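Local coordinates for putative adhesin (Bacteroides thetaiotaomicron, PDB 4QDG), which is a putative outer-membrane lipoprotein of the FimB/Mfa2 fimbrillin family and probably serves as an adhesin or anchor subunit of a pilus, at residues S224-V228 with Q270-D274; I250-L256 with W279-F283; G125-L131 with V144-T150. The contacts are given in a common frame with arbitrary orientation. Numbering follows the deposited sequence.

Interaction 1. Residues S224-V228 with Q270-D274. With MG (magnesium ion), chain D.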
loop_
_atom_site.group_PDB
_atom_site.type_symbol
_atom_site.label_atom_id
_atom_site.label_comp_id
_atom_site.label_asym_id
_atom_site.label_seq_id
_atom_site.Cartn_x
_atom_site.Cartn_y
_atom_site.Cartn_z
ATOM N N SER A 224 2.933 -4.447 2.253
ATOM C CA SER A 224 1.491 -4.517 2.088
ATOM C C SER A 224 0.855 -3.470 3.069
ATOM O O SER A 224 1.547 -2.552 3.530
ATOM C CB SER A 224 1.012 -5.950 2.324
ATOM O OG SER A 224 -0.382 -6.110 2.167
ATOM N N ARG A 225 -0.442 -3.595 3.368
ATOM C CA ARG A 225 -1.194 -2.609 4.150
ATOM C C ARG A 225 -0.699 -2.413 5.603
ATOM O O ARG A 225 -0.458 -3.370 6.356
ATOM C CB ARG A 225 -2.691 -2.947 4.139
ATOM C CG ARG A 225 -3.576 -1.787 4.506
ATOM C CD ARG A 225 -5.031 -2.153 4.537
ATOM N NE ARG A 225 -5.864 -1.011 4.937
ATOM C CZ ARG A 225 -7.169 -1.090 5.176
ATOM N NH1 ARG A 225 -7.798 -2.258 5.094
ATOM N NH2 ARG A 225 -7.851 -0.009 5.529
ATOM N N LEU A 226 -0.565 -1.137 5.970
ATOM C CA LEU A 226 -0.214 -0.684 7.315
ATOM C C LEU A 226 -1.516 -0.418 8.080
ATOM O O LEU A 226 -2.316 0.426 7.662
ATOM C CB LEU A 226 0.645 0.572 7.253
ATOM C CG LEU A 226 2.035 0.415 6.620
ATOM C CD1 LEU A 226 2.716 1.805 6.469
ATOM C CD2 LEU A 226 2.888 -0.596 7.435
HETATM N N MSE A 227 -1.787 -1.212 9.129
HETATM C CA MSE A 227 -2.999 -1.092 9.930
HETATM C C MSE A 227 -2.730 -1.080 11.418
HETATM O O MSE A 227 -1.909 -1.849 11.900
HETATM C CB MSE A 227 -3.971 -2.268 9.661
HETATM C CG MSE A 227 -4.511 -2.309 8.251
HETATM SE SE MSE A 227 -6.104 -3.414 8.086
HETATM C CE MSE A 227 -7.518 -2.132 8.825
ATOM N N VAL A 228 -3.503 -0.282 12.160
ATOM C CA VAL A 228 -3.520 -0.336 13.625
ATOM C C VAL A 228 -4.455 -1.510 13.983
ATOM O O VAL A 228 -5.622 -1.500 13.591
ATOM C CB VAL A 228 -4.012 0.992 14.272
ATOM C CG1 VAL A 228 -4.193 0.822 15.779
ATOM C CG2 VAL A 228 -3.070 2.148 13.973
ATOM N N GLN A 270 -6.166 5.210 10.748
ATOM C CA GLN A 270 -6.209 4.260 9.623
ATOM C C GLN A 270 -6.249 4.991 8.272
ATOM O O GLN A 270 -5.554 4.585 7.341
ATOM C CB GLN A 270 -7.389 3.264 9.741
ATOM C CG GLN A 270 -7.211 2.068 8.787
ATOM C CD GLN A 270 -5.841 1.411 8.920
ATOM O OE1 GLN A 270 -5.454 0.940 9.992
ATOM N NE2 GLN A 270 -5.052 1.431 7.856
ATOM N N GLU A 271 -7.023 6.082 8.187
ATOM C CA GLU A 271 -7.133 6.931 6.979
ATOM C C GLU A 271 -5.774 7.485 6.578
ATOM O O GLU A 271 -5.448 7.501 5.393
ATOM C CB GLU A 271 -8.127 8.078 7.198
ATOM C CG GLU A 271 -8.230 9.028 6.009
ATOM C CD GLU A 271 -9.344 10.056 6.061
ATOM O OE1 GLU A 271 -10.031 10.146 7.100
ATOM O OE2 GLU A 271 -9.529 10.780 5.058
ATOM N N PHE A 272 -5.007 7.968 7.560
ATOM C CA PHE A 272 -3.642 8.481 7.396
ATOM C C PHE A 272 -2.737 7.348 6.875
ATOM O O PHE A 272 -1.990 7.547 5.900
ATOM C CB PHE A 272 -3.129 9.039 8.756
ATOM C CG PHE A 272 -1.678 9.438 8.784
ATOM C CD1 PHE A 272 -1.249 10.609 8.167
ATOM C CD2 PHE A 272 -0.727 8.623 9.400
ATOM C CE1 PHE A 272 0.107 10.969 8.172
ATOM C CE2 PHE A 272 0.619 8.984 9.409
ATOM C CZ PHE A 272 1.022 10.162 8.806
ATOM N N LEU A 273 -2.829 6.155 7.498
ATOM C CA LEU A 273 -2.011 5.008 7.069
ATOM C C LEU A 273 -2.395 4.512 5.676
ATOM O O LEU A 273 -1.533 3.955 4.984
ATOM C CB LEU A 273 -2.080 3.856 8.058
ATOM C CG LEU A 273 -1.555 4.135 9.468
ATOM C CD1 LEU A 273 -2.013 3.037 10.421
ATOM C CD2 LEU A 273 -0.010 4.291 9.470
ATOM N N ASP A 274 -3.682 4.725 5.256
ATOM C CA ASP A 274 -4.121 4.333 3.914
ATOM C C ASP A 274 -3.876 5.431 2.895
ATOM O O ASP A 274 -3.408 5.111 1.812
ATOM C CB ASP A 274 -5.596 3.922 3.867
ATOM C CG ASP A 274 -5.986 2.774 4.756
ATOM O OD1 ASP A 274 -5.206 1.816 4.851
ATOM O OD2 ASP A 274 -7.121 2.809 5.313
HETATM MG MG MG D . -0.582 3.686 2.987
HETATM O O HOH W 1 -1.391 1.185 4.175
HETATM O O HOH W 2 -7.282 0.218 11.911
HETATM O O HOH W 3 -1.240 2.831 1.119
#
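Helix 269-275 meets an extended loop here: residues 224-228, which follow strand 213-223, run past one side of the helix beside a bound magnesium ion, in a FimB/Mfa2-family protein of the fimbrillin superfamily, whose sequence family is placed in the Transthyretin clan. Gln270 ties the loop backbone to the helix. Its chi1 t with chi2 p swings the amide over to the loop, where NE2 donates to Leu226 O at 2.9 Å and OE1 accepts from Val228 N at 3.2 Å. One side-chain amide thus pairs with a carbonyl and an NH two residues apart, much as a neighbouring strand would. Water 2 also joins OE1 to Val228 O. One turn on, Leu273 points at the loop; its CB lies 4.3 Å from Leu226 CB and its CD1 3.8 Å from Val228 CG2, while Leu273 O binds MG at 2.2 Å. Asn151 and Glu276 supply the other protein ligands. Water 1 accepts from Leu226 N and donates to that same Leu273 O, tying the loop to the metal ligand. Asp274 makes a two-pronged salt bridge to the fully extended Arg225: NE to OD1 and NH2 to OD2, both 2.9 Å. Asp274 OD1 also accepts from Gln270 NE2, at 3.0 Å.

Interaction 2. Residues I250-L256 with W279-F283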
loop_
_atom_site.group_PDB
_atom_site.type_symbol
_atom_site.label_atom_id
_atom_site.label_comp_id
_atom_site.label_asym_id
_atom_site.label_seq_id
_atom_site.Cartn_x
_atom_site.Cartn_y
_atom_site.Cartn_z
ATOM N N ILE A 250 11.867 -0.482 16.351
ATOM C CA ILE A 250 10.738 0.327 16.776
ATOM C C ILE A 250 9.399 -0.194 16.295
ATOM O O ILE A 250 9.329 -0.825 15.236
ATOM C CB ILE A 250 10.949 1.784 16.219
ATOM C CG1 ILE A 250 11.059 1.801 14.661
ATOM C CG2 ILE A 250 12.149 2.484 16.879
ATOM C CD1 ILE A 250 10.482 2.947 13.991
ATOM N N PRO A 251 8.303 0.159 17.007
ATOM C CA PRO A 251 6.972 -0.139 16.463
ATOM C C PRO A 251 6.689 0.918 15.381
ATOM O O PRO A 251 6.385 2.081 15.673
ATOM C CB PRO A 251 6.048 -0.068 17.692
ATOM C CG PRO A 251 6.819 0.689 18.739
ATOM C CD PRO A 251 8.213 0.929 18.276
ATOM N N LEU A 252 6.884 0.505 14.125
ATOM C CA LEU A 252 6.769 1.304 12.915
ATOM C C LEU A 252 5.481 2.166 12.837
ATOM O O LEU A 252 5.581 3.340 12.491
ATOM C CB LEU A 252 6.858 0.379 11.674
ATOM C CG LEU A 252 6.629 1.001 10.277
ATOM C CD1 LEU A 252 7.671 2.094 9.942
ATOM C CD2 LEU A 252 6.696 -0.057 9.228
ATOM N N ILE A 253 4.307 1.596 13.149
ATOM C CA ILE A 253 3.019 2.278 13.023
ATOM C C ILE A 253 2.899 3.438 14.041
ATOM O O ILE A 253 2.514 4.557 13.657
ATOM C CB ILE A 253 1.844 1.280 13.078
ATOM C CG1 ILE A 253 1.897 0.408 11.811
ATOM C CG2 ILE A 253 0.511 2.012 13.197
ATOM C CD1 ILE A 253 0.720 -0.180 11.372
ATOM N N ASN A 254 3.323 3.200 15.278
ATOM C CA ASN A 254 3.360 4.201 16.344
ATOM C C ASN A 254 4.219 5.404 15.979
ATOM O O ASN A 254 3.830 6.532 16.263
ATOM C CB ASN A 254 3.907 3.586 17.636
ATOM C CG ASN A 254 2.996 2.569 18.273
ATOM O OD1 ASN A 254 2.040 2.061 17.675
ATOM N ND2 ASN A 254 3.323 2.198 19.487
ATOM N N TYR A 255 5.369 5.156 15.337
ATOM C CA TYR A 255 6.314 6.191 14.924
ATOM C C TYR A 255 5.707 7.001 13.795
ATOM O O TYR A 255 5.727 8.207 13.896
ATOM C CB TYR A 255 7.684 5.574 14.552
ATOM C CG TYR A 255 8.606 5.466 15.746
ATOM C CD1 TYR A 255 8.315 4.599 16.801
ATOM C CD2 TYR A 255 9.703 6.312 15.882
ATOM C CE1 TYR A 255 9.118 4.549 17.941
ATOM C CE2 TYR A 255 10.488 6.300 17.035
ATOM C CZ TYR A 255 10.207 5.396 18.052
ATOM O OH TYR A 255 11.015 5.339 19.165
ATOM N N LEU A 256 5.015 6.366 12.837
ATOM C CA LEU A 256 4.391 7.118 11.727
ATOM C C LEU A 256 3.232 7.972 12.217
ATOM O O LEU A 256 3.006 9.055 11.692
ATOM C CB LEU A 256 3.904 6.210 10.572
ATOM C CG LEU A 256 4.925 5.288 9.918
ATOM C CD1 LEU A 256 4.237 4.379 8.928
ATOM C CD2 LEU A 256 6.041 6.067 9.256
ATOM N N TRP A 279 6.530 6.927 2.181
ATOM C CA TRP A 279 7.054 7.275 3.497
ATOM C C TRP A 279 8.550 7.401 3.490
ATOM O O TRP A 279 9.234 6.657 2.779
ATOM C CB TRP A 279 6.670 6.176 4.499
ATOM C CG TRP A 279 5.207 5.826 4.544
ATOM C CD1 TRP A 279 4.580 4.830 3.854
ATOM C CD2 TRP A 279 4.217 6.405 5.404
ATOM N NE1 TRP A 279 3.250 4.785 4.190
ATOM C CE2 TRP A 279 2.997 5.734 5.147
ATOM C CE3 TRP A 279 4.229 7.466 6.332
ATOM C CZ2 TRP A 279 1.807 6.058 5.816
ATOM C CZ3 TRP A 279 3.049 7.791 6.990
ATOM C CH2 TRP A 279 1.856 7.092 6.724
ATOM N N SER A 280 9.080 8.296 4.324
ATOM C CA SER A 280 10.523 8.446 4.474
ATOM C C SER A 280 10.836 8.722 5.920
ATOM O O SER A 280 10.071 9.415 6.606
ATOM C CB SER A 280 11.119 9.492 3.533
ATOM O OG SER A 280 10.720 10.815 3.826
HETATM N N MSE A 281 11.886 8.078 6.426
HETATM C CA MSE A 281 12.260 8.227 7.828
HETATM C C MSE A 281 13.755 8.399 7.965
HETATM O O MSE A 281 14.514 7.531 7.543
HETATM C CB MSE A 281 11.800 7.028 8.649
HETATM C CG MSE A 281 10.325 6.733 8.551
HETATM SE SE MSE A 281 9.924 5.111 9.561
HETATM C CE MSE A 281 9.912 5.889 11.371
ATOM N N ILE A 282 14.169 9.503 8.576
ATOM C CA ILE A 282 15.585 9.789 8.790
ATOM C C ILE A 282 15.909 9.594 10.265
ATOM O O ILE A 282 15.306 10.240 11.121
ATOM C CB ILE A 282 16.020 11.195 8.294
ATOM C CG1 ILE A 282 15.619 11.402 6.806
ATOM C CG2 ILE A 282 17.530 11.376 8.500
ATOM C CD1 ILE A 282 15.727 12.811 6.327
ATOM N N PHE A 283 16.854 8.688 10.535
ATOM C CA PHE A 283 17.366 8.422 11.869
ATOM C C PHE A 283 18.772 9.025 11.956
ATOM O O PHE A 283 19.588 8.834 11.048
ATOM C CB PHE A 283 17.363 6.911 12.179
ATOM C CG PHE A 283 15.989 6.268 12.204
ATOM C CD1 PHE A 283 15.383 5.830 11.031
ATOM C CD2 PHE A 283 15.317 6.073 13.404
ATOM C CE1 PHE A 283 14.113 5.236 11.055
ATOM C CE2 PHE A 283 14.050 5.484 13.427
ATOM C CZ PHE A 283 13.459 5.061 12.250
#
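Not one hydrogen bond crosses between 250-256 and 279-283; the contact is apolar side-chain packing plus one CH-pi contact. Strand 279-283 sends alternate residues, Trp279, Met281 and Phe283, toward the other segment: strand alternation puts all three on one side, and a common m chi1 tilts them alike. The segment facing them changes from strand to helix at Pro251, the N-cap residue, and helix 252-256 crosses the strand almost at right angles (92°), with the axes 11.2 Å apart at closest approach.

Met281, a selenomethionine, is the middle of the row. With chi1 m, chi2 t and chi3 p, its tail bends at the end: SE sits 3.8 Å from Leu252 CD1 and 4.0 Å from Leu256 CD2, while CE turns to Tyr255 CB at 3.9 Å and Ile250 CD1 at 4.0 Å. Leu256, in the mt rotamer, straddles Met281 and Trp279. Its CD1 makes a CH-pi contact 3.9 Å from the centroid of the indole six-membered ring, almost on the normal, and its CD2 touches Trp279 CE3 at 3.7 Å. Trp279 NE1 is hydrogen-bonded to Asn151 OD1, itself a magnesium ligand. At the far end Ile250, with p chi1 and an off-rotamer chi2, brings CD1 to the edge of the Phe283 ring, 4.0 Å from CZ. Ile296 of the adjoining strand and Trp291 extend this apolar layer, the buried core of a helix packed across a beta-sheet.

Interaction 3. Residues G125-L131 with V144-T150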
loop_
_atom_site.group_PDB
_atom_site.type_symbol
_atom_site.label_atom_id
_atom_site.label_comp_id
_atom_site.label_asym_id
_atom_site.label_seq_id
_atom_site.Cartn_x
_atom_site.Cartn_y
_atom_site.Cartn_z
ATOM N N GLY A 125 1.561 -1.891 -7.162
ATOM C CA GLY A 125 0.426 -1.288 -6.466
ATOM C C GLY A 125 -0.803 -2.173 -6.406
ATOM O O GLY A 125 -1.152 -2.822 -7.396
ATOM N N LEU A 126 -1.409 -2.272 -5.216
ATOM C CA LEU A 126 -2.637 -3.035 -5.014
ATOM C C LEU A 126 -3.708 -2.054 -4.591
ATOM O O LEU A 126 -3.500 -1.276 -3.662
ATOM C CB LEU A 126 -2.468 -4.193 -4.001
ATOM C CG LEU A 126 -3.721 -5.054 -3.771
ATOM C CD1 LEU A 126 -4.049 -5.886 -5.020
ATOM C CD2 LEU A 126 -3.560 -5.937 -2.545
ATOM N N TYR A 127 -4.820 -2.033 -5.332
ATOM C CA TYR A 127 -5.933 -1.112 -5.099
ATOM C C TYR A 127 -7.218 -1.880 -4.873
ATOM O O TYR A 127 -7.373 -2.994 -5.362
ATOM C CB TYR A 127 -6.078 -0.108 -6.260
ATOM C CG TYR A 127 -4.840 0.736 -6.482
ATOM C CD1 TYR A 127 -3.760 0.248 -7.214
ATOM C CD2 TYR A 127 -4.750 2.027 -5.972
ATOM C CE1 TYR A 127 -2.604 1.006 -7.397
ATOM C CE2 TYR A 127 -3.622 2.823 -6.209
ATOM C CZ TYR A 127 -2.541 2.299 -6.901
ATOM O OH TYR A 127 -1.408 3.054 -7.122
ATOM N N TRP A 128 -8.108 -1.315 -4.051
ATOM C CA TRP A 128 -9.371 -1.951 -3.700
ATOM C C TRP A 128 -10.450 -0.923 -3.439
ATOM O O TRP A 128 -10.191 0.114 -2.851
ATOM C CB TRP A 128 -9.197 -2.850 -2.451
ATOM C CG TRP A 128 -10.462 -3.491 -1.976
ATOM C CD1 TRP A 128 -10.996 -4.671 -2.408
ATOM C CD2 TRP A 128 -11.394 -2.951 -1.032
ATOM N NE1 TRP A 128 -12.187 -4.913 -1.769
ATOM C CE2 TRP A 128 -12.452 -3.876 -0.913
ATOM C CE3 TRP A 128 -11.419 -1.789 -0.245
ATOM C CZ2 TRP A 128 -13.517 -3.678 -0.035
ATOM C CZ3 TRP A 128 -12.483 -1.592 0.621
ATOM C CH2 TRP A 128 -13.514 -2.528 0.722
ATOM N N GLY A 129 -11.669 -1.287 -3.811
ATOM C CA GLY A 129 -12.885 -0.534 -3.557
ATOM C C GLY A 129 -14.097 -1.410 -3.804
ATOM O O GLY A 129 -14.006 -2.425 -4.497
ATOM N N GLU A 130 -15.249 -1.004 -3.270
ATOM C CA GLU A 130 -16.517 -1.728 -3.486
ATOM C C GLU A 130 -17.710 -0.749 -3.521
ATOM O O GLU A 130 -17.607 0.378 -3.028
ATOM C CB GLU A 130 -16.734 -2.826 -2.431
ATOM C CG GLU A 130 -16.780 -2.316 -1.000
ATOM C CD GLU A 130 -17.099 -3.346 0.064
ATOM O OE1 GLU A 130 -17.049 -4.557 -0.246
ATOM O OE2 GLU A 130 -17.414 -2.941 1.208
ATOM N N LEU A 131 -18.838 -1.200 -4.098
ATOM C CA LEU A 131 -20.034 -0.403 -4.240
ATOM C C LEU A 131 -21.279 -1.282 -4.406
ATOM O O LEU A 131 -21.233 -2.277 -5.121
ATOM C CB LEU A 131 -19.863 0.522 -5.480
ATOM C CG LEU A 131 -21.000 1.513 -5.777
ATOM C CD1 LEU A 131 -20.909 2.726 -4.885
ATOM C CD2 LEU A 131 -20.996 1.920 -7.250
ATOM N N VAL A 144 -16.897 3.675 -8.028
ATOM C CA VAL A 144 -16.164 2.794 -7.133
ATOM C C VAL A 144 -14.946 3.573 -6.684
ATOM O O VAL A 144 -14.051 3.861 -7.491
ATOM C CB VAL A 144 -15.788 1.425 -7.738
ATOM C CG1 VAL A 144 -15.142 0.547 -6.664
ATOM C CG2 VAL A 144 -17.012 0.732 -8.365
ATOM N N GLU A 145 -14.972 3.985 -5.418
ATOM C CA GLU A 145 -13.924 4.757 -4.787
ATOM C C GLU A 145 -12.901 3.786 -4.235
ATOM O O GLU A 145 -13.225 2.928 -3.413
ATOM C CB GLU A 145 -14.508 5.669 -3.699
ATOM C CG GLU A 145 -15.667 6.517 -4.196
ATOM C CD GLU A 145 -16.118 7.601 -3.239
ATOM O OE1 GLU A 145 -15.265 8.134 -2.490
ATOM O OE2 GLU A 145 -17.313 7.972 -3.302
HETATM N N MSE A 146 -11.676 3.873 -4.752
HETATM C CA MSE A 146 -10.655 2.913 -4.391
HETATM C C MSE A 146 -9.541 3.454 -3.500
HETATM O O MSE A 146 -9.287 4.663 -3.455
HETATM C CB MSE A 146 -10.082 2.315 -5.653
HETATM C CG MSE A 146 -11.167 1.569 -6.420
HETATM SE SE MSE A 146 -10.506 0.945 -8.050
HETATM C CE MSE A 146 -9.622 -0.687 -7.401
HETATM N N MSE A 147 -8.901 2.520 -2.765
HETATM C CA MSE A 147 -7.776 2.842 -1.902
HETATM C C MSE A 147 -6.565 2.024 -2.302
HETATM O O MSE A 147 -6.724 1.012 -2.952
HETATM C CB MSE A 147 -8.100 2.663 -0.418
HETATM C CG MSE A 147 -8.368 1.224 0.009
HETATM SE SE MSE A 147 -8.176 1.083 1.939
HETATM C CE MSE A 147 -6.402 0.712 1.925
ATOM N N LYS A 148 -5.364 2.492 -1.933
ATOM C CA LYS A 148 -4.094 1.836 -2.226
ATOM C C LYS A 148 -3.671 1.022 -0.984
ATOM O O LYS A 148 -3.671 1.553 0.125
ATOM C CB LYS A 148 -3.056 2.913 -2.603
ATOM C CG LYS A 148 -1.706 2.373 -3.039
ATOM C CD LYS A 148 -0.827 3.486 -3.534
ATOM C CE LYS A 148 0.551 3.009 -3.920
ATOM N NZ LYS A 148 1.451 4.177 -4.156
ATOM N N ASN A 149 -3.344 -0.258 -1.167
ATOM C CA ASN A 149 -2.959 -1.162 -0.066
ATOM C C ASN A 149 -1.453 -1.275 0.129
ATOM O O ASN A 149 -1.032 -1.785 1.165
ATOM C CB ASN A 149 -3.499 -2.591 -0.312
ATOM C CG ASN A 149 -4.995 -2.724 -0.178
ATOM O OD1 ASN A 149 -5.644 -1.988 0.549
ATOM N ND2 ASN A 149 -5.559 -3.734 -0.805
ATOM N N THR A 150 -0.643 -0.867 -0.874
ATOM C CA THR A 150 0.806 -1.021 -0.772
ATOM C C THR A 150 1.456 0.293 -0.303
ATOM O O THR A 150 0.866 1.383 -0.440
ATOM C CB THR A 150 1.384 -1.532 -2.111
ATOM O OG1 THR A 150 0.895 -0.707 -3.171
ATOM C CG2 THR A 150 1.051 -3.007 -2.386
HETATM O O HOH W 4 -11.876 1.741 -0.777
HETATM O O HOH W 5 -17.136 3.004 -3.658
HETATM O O HOH W 6 -14.678 1.512 -1.587
#
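Selenomethionine Met146 fills the apolar patch between these strands, its CE 3.8 Å from Tyr127 CB. It lies beside Gly129, and Gly129 CA and Met146 CA come within 4.2 Å; a beta carbon on Gly129 would run into Glu145 O and Met146 CG, so the close approach depends on the bare backbone. Val144 extends the patch, CG1 lying 3.6 Å from Gly129 C and CG2 4.1 Å from Leu131 CB. Toward the other end, Tyr127 lays CE2 3.7 Å from Lys148 CB, while Trp128 and selenomethionine Met147 take the opposite face, where Trp128 CE3 lies 4.3 Å from Met147 CG; Tyr81 meets that indole from the neighbouring strand.

The backbone is that of an antiparallel beta hairpin, strands 127-137 and 140-159 of the large mixed sheet. Trp128 and Met147 form a hydrogen-bonded pair, Trp128 N to Met147 O at 2.9 Å and Met147 N to Trp128 O at 2.7 Å, and Tyr127 and Lys148 the adjacent non-hydrogen-bonded pair. Asn149 N adds a nearly linear 2.7 Å bond to Leu126 O, and Thr150 OG1 accepts a weak one from Leu126 N at 3.5 Å. The buried Asn149 OD1 accepts from Asn185 ND2.

Beyond Gly129 the strands are bridged by water instead. Water 5 donates to Glu130 O and accepts from Glu145 N; water 6 accepts from Glu130 N and donates to Glu145 O at 2.7 Å. At the polar margins, Glu130 OE1 is hydrogen-bonded to Tyr103 OH and His77 NE2, and Lys148 NZ to Ser277 OG.

Interaction 1 lies between the other two, its centre 13 Å from each, while interactions 2 and 3 are 24 Å apart between centres. It touches interaction 2 where Phe272 CE2 approaches Trp279 CH2 at 3.5 Å and Met227 O approaches Ile253 CD1 at 3.2 Å, and touches interaction 3 where Met147 CE packs 3.3 Å from Asp274 OD1 and 3.5 Å from Arg225 NE. Strands 140-159 and 278-285 are parallel neighbours in one sheet, so interactions 2 and 3 share it without touching. The magnesium bound by Leu273 has Trp279 of interaction 2 about 4 Å from it, side chain to ion; the other magnesium site includes His124, next to Gly125 of interaction 3.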